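Local coordinates for protein TETR family transcriptional repressor LFRR (Mycobacterium smegmatis, PDB 2V57) that represses transcription of the lfrRA operon, which includes an efflux pump gene, by binding directly to the promoter region upstream of lfrR, at residues L59-A64 against S111-P116; G83-A88 against N134-E139. All coordinates share one frame; numbering follows the deposited sequence. Where two conformers were deposited one is given.

Contact 1: L59-A64 against S111-P116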
# COMPACT_ATOMS: atom_id res chain seq x y z
N LEU B 59 17.81 -5.04 -9.10
CA LEU B 59 18.03 -4.92 -7.67
C LEU B 59 16.69 -4.84 -6.95
O LEU B 59 16.50 -5.47 -5.90
CB LEU B 59 18.91 -3.71 -7.32
CG LEU B 59 19.02 -3.38 -5.83
CD1 LEU B 59 19.60 -4.55 -5.03
CD2 LEU B 59 19.86 -2.14 -5.61
N LEU B 60 15.74 -4.13 -7.56
CA LEU B 60 14.43 -3.96 -6.96
C LEU B 60 13.70 -5.29 -6.79
O LEU B 60 13.09 -5.55 -5.75
CB LEU B 60 13.59 -2.98 -7.80
CG LEU B 60 13.52 -1.50 -7.37
CD1 LEU B 60 14.81 -0.98 -6.74
CD2 LEU B 60 13.05 -0.59 -8.53
N ARG B 61 13.76 -6.13 -7.83
CA ARG B 61 13.17 -7.45 -7.75
C ARG B 61 13.88 -8.35 -6.73
O ARG B 61 13.24 -9.02 -5.89
CB ARG B 61 13.10 -8.07 -9.16
CG ARG B 61 12.29 -7.20 -10.15
CD ARG B 61 12.76 -7.40 -11.59
NE ARG B 61 12.26 -6.33 -12.46
CZ ARG B 61 11.36 -6.53 -13.42
NH1 ARG B 61 10.91 -7.75 -13.64
NH2 ARG B 61 10.94 -5.52 -14.17
N ALA B 62 15.21 -8.34 -6.74
CA ALA B 62 15.99 -9.03 -5.70
C ALA B 62 15.67 -8.58 -4.26
O ALA B 62 15.57 -9.41 -3.35
CB ALA B 62 17.49 -8.89 -5.97
N LEU B 63 15.51 -7.28 -4.06
CA LEU B 63 15.23 -6.75 -2.72
C LEU B 63 13.86 -7.27 -2.28
O LEU B 63 13.68 -7.70 -1.13
CB LEU B 63 15.22 -5.22 -2.75
CG LEU B 63 14.79 -4.45 -1.49
CD1 LEU B 63 15.81 -4.63 -0.41
CD2 LEU B 63 14.61 -2.95 -1.79
N ALA B 64 12.90 -7.23 -3.20
CA ALA B 64 11.54 -7.67 -2.91
C ALA B 64 11.52 -9.17 -2.55
O ALA B 64 10.91 -9.57 -1.55
CB ALA B 64 10.59 -7.35 -4.09
N SER B 111 2.93 -5.77 -8.96
CA SER B 111 1.98 -5.02 -9.78
C SER B 111 2.67 -3.85 -10.45
O SER B 111 2.53 -3.66 -11.65
CB SER B 111 0.78 -4.54 -8.96
OG SER B 111 0.05 -5.62 -8.41
N ILE B 112 3.43 -3.09 -9.68
CA ILE B 112 4.11 -1.91 -10.20
C ILE B 112 5.02 -2.27 -11.37
O ILE B 112 5.07 -1.55 -12.36
CB ILE B 112 4.91 -1.17 -9.11
CG1 ILE B 112 3.96 -0.54 -8.08
CG2 ILE B 112 5.80 -0.09 -9.72
CD1 ILE B 112 3.03 0.50 -8.67
N LEU B 113 5.72 -3.40 -11.26
CA LEU B 113 6.63 -3.84 -12.32
C LEU B 113 5.99 -4.78 -13.31
O LEU B 113 6.66 -5.30 -14.19
CB LEU B 113 7.86 -4.53 -11.72
CG LEU B 113 8.64 -3.72 -10.68
CD1 LEU B 113 9.79 -4.56 -10.14
CD2 LEU B 113 9.14 -2.42 -11.28
N ALA B 114 4.69 -5.04 -13.15
CA ALA B 114 4.04 -6.03 -13.99
C ALA B 114 4.90 -7.29 -14.10
O ALA B 114 5.25 -7.72 -15.20
CB ALA B 114 3.72 -5.45 -15.39
N ASP B 115 5.21 -7.89 -12.96
CA ASP B 115 6.16 -9.00 -12.87
C ASP B 115 5.47 -10.19 -12.21
O ASP B 115 5.52 -10.33 -10.98
CB ASP B 115 7.35 -8.54 -12.02
CG ASP B 115 8.42 -9.61 -11.84
OD1 ASP B 115 8.24 -10.76 -12.28
OD2 ASP B 115 9.47 -9.28 -11.22
N PRO B 116 4.79 -11.01 -13.02
CA PRO B 116 4.04 -12.18 -12.56
C PRO B 116 4.95 -13.17 -11.85
O PRO B 116 4.51 -13.88 -10.96
CB PRO B 116 3.52 -12.80 -13.87
CG PRO B 116 3.64 -11.74 -14.90
CD PRO B 116 4.75 -10.85 -14.49
O HOH W 1 8.62 -8.41 -15.48
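At the junction between the N-terminal DNA-binding part of this TetR-family repressor and its ligand-binding body, Arg61 on helix 56-77 reaches across to Leu113 and Asp115 in the turn that links helix 109-112 to helix 116-123. The arginine chain runs extended from CG to NE and meets the leucine at an angle, with Arg61 CG 3.6 Å from Leu113 CD1. Leu113 also lies over one face of the guanidinium, its CB 4.0 Å above the plane and offset toward the rim. Arg61 NH1 forms a salt bridge with Asp115 OD2 at 3.2 Å, an oblique approach in which the guanidinium and carboxylate planes stand 34° apart. A water in the guanidinium plane accepts from Arg61 NH1 at 3.0 Å and donates weakly to Ala114 O. Ala114, with positive phi, closes helix 109-112 in a Schellman motif, and Asp115 follows as the N-cap of the next helix. With CG anti to the backbone N (chi1 180°), Asp115 OD2 is brought to Arg61 NH1, while OD1 weakly caps Leu118 N. Arg61 NE donates a hydrogen bond to Thr57 OG1, one turn earlier. The Asp115 carboxylate thus serves both a helix start and the arginine, whose charge would be expected to stabilise its ionised form.

Contact 2: G83-A88 against N134-E139; sequences GPVDAA and NRASTE
Apolar packing carries this contact, and Val85, in the first turn of helix 85-97, makes it from one side. Its CB lies 3.9 Å from Ala136 CB, and its CG2 is 4.1 Å from Ala136 CA, so the valine rests against both the methyl and the backbone of the alanine. The other branch, CG1, lies anti to the carbonyl carbon (chi1 -65°) and comes within 3.7 Å of Arg135 O, a van der Waals approach to a backbone oxygen.

Several polar bonds stay within one segment. Ala88 N donates to Pro84 O at 3.0 Å, closing the first helical turn behind the Pro84 N-cap. Asp86 OD1 accepts from Ala87 N at 2.7 Å; the donor comes from above the carboxylate plane, 51° out of it, and the bond is bent to 136°. On the other segment, residues 134-137 form a type I beta turn with a weak bond from Ser137 N to Asn134 O. Outside the segments, Arg135 NE pairs with Glu131, its side chain leading away from Val85.

The start of helix 85-97 thereby meets the loop between helices 128-134 and 147-164, where Ser137 OG hydrogen-bonds to Thr186 N of the second subunit and Thr138 OG1 weakly to Thr186 O of that subunit.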
# COMPACT_ATOMS: atom_id res chain seq x y z
N GLY B 83 1.33 -21.37 22.76
CA GLY B 83 0.68 -20.64 23.83
C GLY B 83 -0.59 -19.89 23.45
O GLY B 83 -1.15 -20.10 22.38
N PRO B 84 -1.06 -19.01 24.35
CA PRO B 84 -2.29 -18.22 24.14
C PRO B 84 -2.32 -17.55 22.76
O PRO B 84 -1.33 -16.94 22.35
CB PRO B 84 -2.21 -17.16 25.24
CG PRO B 84 -1.44 -17.83 26.33
CD PRO B 84 -0.45 -18.74 25.66
N VAL B 85 -3.45 -17.65 22.06
CA VAL B 85 -3.51 -17.19 20.68
C VAL B 85 -3.36 -15.67 20.56
O VAL B 85 -2.87 -15.16 19.55
CB VAL B 85 -4.82 -17.64 19.98
CG1 VAL B 85 -4.86 -19.17 19.85
CG2 VAL B 85 -6.02 -17.11 20.74
N ASP B 86 -3.78 -14.93 21.58
CA ASP B 86 -3.64 -13.48 21.54
C ASP B 86 -2.17 -13.03 21.63
O ASP B 86 -1.72 -12.19 20.85
CB ASP B 86 -4.48 -12.80 22.62
CG ASP B 86 -4.14 -13.28 24.02
OD1 ASP B 86 -3.44 -14.32 24.17
OD2 ASP B 86 -4.57 -12.62 24.99
N ALA B 87 -1.43 -13.61 22.56
CA ALA B 87 0.00 -13.34 22.66
C ALA B 87 0.75 -13.81 21.42
O ALA B 87 1.70 -13.16 20.98
CB ALA B 87 0.59 -13.97 23.91
N ALA B 88 0.33 -14.95 20.86
CA ALA B 88 0.95 -15.45 19.64
C ALA B 88 0.74 -14.48 18.48
O ALA B 88 1.68 -14.17 17.75
CB ALA B 88 0.45 -16.85 19.29
N ASN B 134 -7.25 -16.94 11.56
CA ASN B 134 -8.43 -17.77 11.65
C ASN B 134 -8.41 -18.64 12.88
O ASN B 134 -9.45 -18.92 13.48
CB ASN B 134 -8.58 -18.63 10.41
CG ASN B 134 -8.95 -17.83 9.18
OD1 ASN B 134 -8.57 -16.67 9.03
ND2 ASN B 134 -9.72 -18.45 8.29
N ARG B 135 -7.22 -19.07 13.27
CA ARG B 135 -7.15 -19.95 14.42
C ARG B 135 -7.06 -19.14 15.73
O ARG B 135 -6.96 -19.71 16.81
CB ARG B 135 -6.06 -21.01 14.21
CG ARG B 135 -6.38 -21.88 12.97
CD ARG B 135 -5.21 -22.71 12.46
NE ARG B 135 -5.55 -23.34 11.19
CZ ARG B 135 -6.04 -24.57 11.05
NH1 ARG B 135 -6.24 -25.35 12.12
NH2 ARG B 135 -6.32 -25.04 9.85
N ALA B 136 -7.16 -17.82 15.61
CA ALA B 136 -7.28 -16.97 16.79
C ALA B 136 -8.68 -16.38 16.88
O ALA B 136 -8.95 -15.54 17.75
CB ALA B 136 -6.25 -15.87 16.77
N SER B 137 -9.57 -16.80 15.99
CA SER B 137 -10.89 -16.18 15.90
C SER B 137 -12.01 -17.16 16.19
O SER B 137 -11.98 -18.30 15.73
CB SER B 137 -11.11 -15.54 14.53
OG SER B 137 -12.32 -14.79 14.53
N THR B 138 -13.00 -16.69 16.94
CA THR B 138 -14.13 -17.52 17.34
C THR B 138 -15.25 -17.50 16.30
O THR B 138 -16.20 -18.28 16.38
CB THR B 138 -14.70 -17.07 18.71
OG1 THR B 138 -15.25 -15.76 18.59
CG2 THR B 138 -13.62 -17.07 19.80
N GLU B 139 -15.15 -16.60 15.33
CA GLU B 139 -16.16 -16.50 14.27
C GLU B 139 -15.54 -16.70 12.89
O GLU B 139 -14.34 -16.95 12.79
CB GLU B 139 -16.86 -15.15 14.32
CG GLU B 139 -17.68 -14.91 15.57
CD GLU B 139 -18.62 -13.73 15.42
OE1 GLU B 139 -18.27 -12.78 14.68
OE2 GLU B 139 -19.71 -13.75 16.03

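Overall arrangement
The two contacts occupy opposite sides of the chain's centre, about 33 Å apart between centres, and their segments alternate along the sequence. Arg61 of helix 56-77 and Val85 of helix 85-97, consecutive helices, carry the first side of each; in each case the residues met on the other side (Leu113 and Asp115, or Arg135 and Ala136) are non-helical and follow a helix end. Contact 1 is a surface contact close to the DNA-binding part and combines an ion pair with aliphatic packing. Contact 2, smaller and farther from the centre, is partly buried, with Ala136 buried and Arg135 exposed, and relies on apolar packing across its segments. Both border the second subunit, contact 1 through Ile112 packing on its Phe105, contact 2 through its C-terminal residues.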